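Local coordinates for alpha-1,4-endofucoidanase (Mariniflexile fucanivorans, PDB 6DLH), which hydrolyses fucoidan chains internally at alpha-1,4 linkages, as a retaining family 107 glycoside hydrolase, at residues V96-I101 with A213-D218. Numbering follows the deposited sequence.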
ATOM      1  N   VAL A  96       3.118   0.319  -6.422  1.00 36.15           N
ATOM      2  CA  VAL A  96       1.792   0.530  -5.860  1.00 36.31           C
ATOM      3  C   VAL A  96       1.205   1.845  -6.375  1.00 36.41           C
ATOM      4  O   VAL A  96       0.145   2.262  -5.920  1.00 35.42           O
ATOM      5  CB  VAL A  96       1.803   0.487  -4.318  1.00 35.16           C
ATOM      6  CG1 VAL A  96       2.306  -0.841  -3.792  1.00 32.81           C
ATOM      7  CG2 VAL A  96       2.581   1.642  -3.706  1.00 34.94           C
ATOM      8  N   ALA A  97       1.909   2.503  -7.306  1.00 38.67           N
ATOM      9  CA  ALA A  97       1.457   3.758  -7.886  1.00 41.16           C
ATOM     10  C   ALA A  97       1.523   3.661  -9.408  1.00 46.58           C
ATOM     11  O   ALA A  97       2.427   3.021  -9.941  1.00 51.48           O
ATOM     12  CB  ALA A  97       2.286   4.905  -7.368  1.00 39.62           C
ATOM     13  N   PRO A  98       0.576   4.275 -10.158  1.00 47.06           N
ATOM     14  CA  PRO A  98       0.480   4.048 -11.600  1.00 47.88           C
ATOM     15  C   PRO A  98       1.503   4.858 -12.395  1.00 48.84           C
ATOM     16  O   PRO A  98       1.790   6.011 -12.064  1.00 49.23           O
ATOM     17  CB  PRO A  98      -0.951   4.513 -11.910  1.00 47.18           C
ATOM     18  CG  PRO A  98      -1.198   5.630 -10.916  1.00 48.82           C
ATOM     19  CD  PRO A  98      -0.439   5.221  -9.668  1.00 46.13           C
ATOM     20  N   HIS A  99       2.045   4.226 -13.445  1.00 49.73           N
ATOM     21  CA  HIS A  99       2.989   4.858 -14.353  1.00 51.84           C
ATOM     22  C   HIS A  99       2.741   4.362 -15.778  1.00 50.89           C
ATOM     23  O   HIS A  99       2.636   3.156 -16.010  1.00 48.21           O
ATOM     24  CB  HIS A  99       4.440   4.614 -13.901  1.00 52.20           C
ATOM     25  CG  HIS A  99       5.401   5.628 -14.425  1.00 54.70           C
ATOM     26  ND1 HIS A  99       5.984   5.518 -15.675  1.00 54.13           N
ATOM     27  CD2 HIS A  99       5.865   6.780 -13.888  1.00 55.92           C
ATOM     28  CE1 HIS A  99       6.769   6.560 -15.877  1.00 57.13           C
ATOM     29  NE2 HIS A  99       6.712   7.352 -14.796  1.00 53.51           N
ATOM     30  N   PRO A 100       2.642   5.287 -16.765  1.00 53.31           N
ATOM     31  CA  PRO A 100       2.426   4.926 -18.170  1.00 53.48           C
ATOM     32  C   PRO A 100       3.384   3.859 -18.699  1.00 53.72           C
ATOM     33  O   PRO A 100       2.951   2.872 -19.297  1.00 51.31           O
ATOM     34  CB  PRO A 100       2.702   6.247 -18.909  1.00 56.36           C
ATOM     35  CG  PRO A 100       2.341   7.325 -17.908  1.00 55.69           C
ATOM     36  CD  PRO A 100       2.719   6.745 -16.561  1.00 53.98           C
ATOM     37  N   ILE A 101       4.687   4.070 -18.461  1.00 54.80           N
ATOM     38  CA  ILE A 101       5.738   3.185 -18.943  1.00 51.79           C
ATOM     39  C   ILE A 101       5.564   1.789 -18.343  1.00 52.79           C
ATOM     40  O   ILE A 101       5.634   0.797 -19.066  1.00 52.64           O
ATOM     41  CB  ILE A 101       7.137   3.778 -18.672  1.00 52.71           C
ATOM     42  CG1 ILE A 101       7.235   5.237 -19.134  1.00 54.70           C
ATOM     43  CG2 ILE A 101       8.222   2.911 -19.299  1.00 54.00           C
ATOM     44  CD1 ILE A 101       8.566   5.902 -18.849  1.00 54.02           C
ATOM     45  N   ALA A 213       8.147  11.461  -8.068  1.00 39.59           N
ATOM     46  CA  ALA A 213       8.512  12.485  -7.103  1.00 43.56           C
ATOM     47  C   ALA A 213       7.828  13.804  -7.448  1.00 46.28           C
ATOM     48  O   ALA A 213       7.375  14.522  -6.553  1.00 47.83           O
ATOM     49  CB  ALA A 213      10.009  12.628  -7.031  1.00 42.61           C
ATOM     50  N   GLN A 214       7.742  14.093  -8.756  1.00 48.29           N
ATOM     51  CA  GLN A 214       7.189  15.343  -9.261  1.00 48.37           C
ATOM     52  C   GLN A 214       5.677  15.386  -9.042  1.00 43.99           C
ATOM     53  O   GLN A 214       5.130  16.420  -8.666  1.00 42.89           O
ATOM     54  CB  GLN A 214       7.578  15.550 -10.727  1.00 52.93           C
ATOM     55  CG  GLN A 214       9.002  16.066 -10.898  1.00 55.62           C
ATOM     56  CD  GLN A 214       9.384  16.344 -12.333  1.00 56.81           C
ATOM     57  OE1 GLN A 214       9.219  15.507 -13.222  1.00 55.58           O
ATOM     58  NE2 GLN A 214       9.931  17.526 -12.561  1.00 56.13           N
ATOM     59  N   ARG A 215       5.023  14.245  -9.269  1.00 40.52           N
ATOM     60  CA  ARG A 215       3.600  14.076  -9.038  1.00 42.12           C
ATOM     61  C   ARG A 215       3.254  14.419  -7.587  1.00 44.77           C
ATOM     62  O   ARG A 215       2.411  15.283  -7.335  1.00 44.58           O
ATOM     63  CB  ARG A 215       3.204  12.637  -9.388  1.00 42.01           C
ATOM     64  CG  ARG A 215       1.740  12.459  -9.759  1.00 43.07           C
ATOM     65  CD  ARG A 215       1.346  10.997  -9.870  1.00 44.13           C
ATOM     66  NE  ARG A 215       1.854  10.290 -11.042  1.00 44.69           N
ATOM     67  CZ  ARG A 215       1.820   8.965 -11.199  1.00 47.45           C
ATOM     68  NH1 ARG A 215       2.196   8.418 -12.342  1.00 48.02           N
ATOM     69  NH2 ARG A 215       1.416   8.184 -10.212  1.00 48.12           N
ATOM     70  N   TYR A 216       3.934  13.759  -6.636  1.00 44.75           N
ATOM     71  CA  TYR A 216       3.475  13.738  -5.253  1.00 41.25           C
ATOM     72  C   TYR A 216       3.934  14.974  -4.489  1.00 41.57           C
ATOM     73  O   TYR A 216       3.266  15.376  -3.539  1.00 45.31           O
ATOM     74  CB  TYR A 216       3.771  12.388  -4.596  1.00 39.12           C
ATOM     75  CG  TYR A 216       3.113  11.240  -5.314  1.00 35.46           C
ATOM     76  CD1 TYR A 216       1.751  11.253  -5.575  1.00 35.56           C
ATOM     77  CD2 TYR A 216       3.848  10.152  -5.758  1.00 35.18           C
ATOM     78  CE1 TYR A 216       1.134  10.210  -6.247  1.00 35.07           C
ATOM     79  CE2 TYR A 216       3.248   9.100  -6.433  1.00 34.89           C
ATOM     80  CZ  TYR A 216       1.885   9.131  -6.682  1.00 35.61           C
ATOM     81  OH  TYR A 216       1.284   8.106  -7.357  1.00 38.31           O
ATOM     82  N   GLY A 217       5.038  15.592  -4.926  1.00 39.95           N
ATOM     83  CA  GLY A 217       5.492  16.825  -4.307  1.00 37.35           C
ATOM     84  C   GLY A 217       5.792  16.630  -2.823  1.00 40.67           C
ATOM     85  O   GLY A 217       6.432  15.652  -2.435  1.00 42.47           O
ATOM     86  N   ASP A 218       5.305  17.559  -1.996  1.00 40.77           N
ATOM     87  CA  ASP A 218       5.641  17.589  -0.582  1.00 41.37           C
ATOM     88  C   ASP A 218       4.770  16.615   0.218  1.00 40.23           C
ATOM     89  O   ASP A 218       4.749  16.669   1.448  1.00 38.29           O
ATOM     90  CB  ASP A 218       5.594  19.020  -0.037  1.00 41.55           C
ATOM     91  CG  ASP A 218       4.184  19.571   0.104  1.00 46.04           C
ATOM     92  OD1 ASP A 218       3.220  18.805  -0.150  1.00 42.97           O
ATOM     93  OD2 ASP A 218       4.058  20.764   0.463  1.00 46.22           O
TER
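Arg-215 turns the edge of its guanidinium to the Pro-98 carbonyl, NH1 and NH2 both pointing at its oxygen. NH1 lies 2.5 Å from Pro-98 O, a length that is itself doubtful at 2.2 Å resolution. NH2 reaches Pro-98 O at 2.9 Å with an N-H...O angle of 130°, a bent bond that stays within the carbonyl plane and only 3° out of the guanidinium plane. Two donors of one guanidinium share a single acceptor, which limits rotation of the group. CG stands anti to the backbone N (chi1 -156°) and the chain bends at chi3, bringing the tip to the loop. Arg-215 NH2 also donates to Tyr-216 OH at 2.9 Å, and Arg-215 CB covers the centre of one face of that phenol ring. Van der Waals contacts complete the join: Ala-97 CB meets the ring at its edge, 3.4 Å from Tyr-216 OH and 4.3 Å from the apolar Tyr-216 CZ, while Pro-98 CD packs 3.5 Å from Arg-215 NH2. Tyr-216 OH is also hydrogen-bonded to Asp-128 OD2, which makes only a long, weak ion pair with Arg-215 NH2. Away from the calcium sites, this packing joins the loop leading into helix 100-104 to the end of helix 198-216, just before parallel strand 222-226 of the alpha/beta catalytic domain, with Leu-130 of helix 129-139 touching both Ala-97 and Tyr-216.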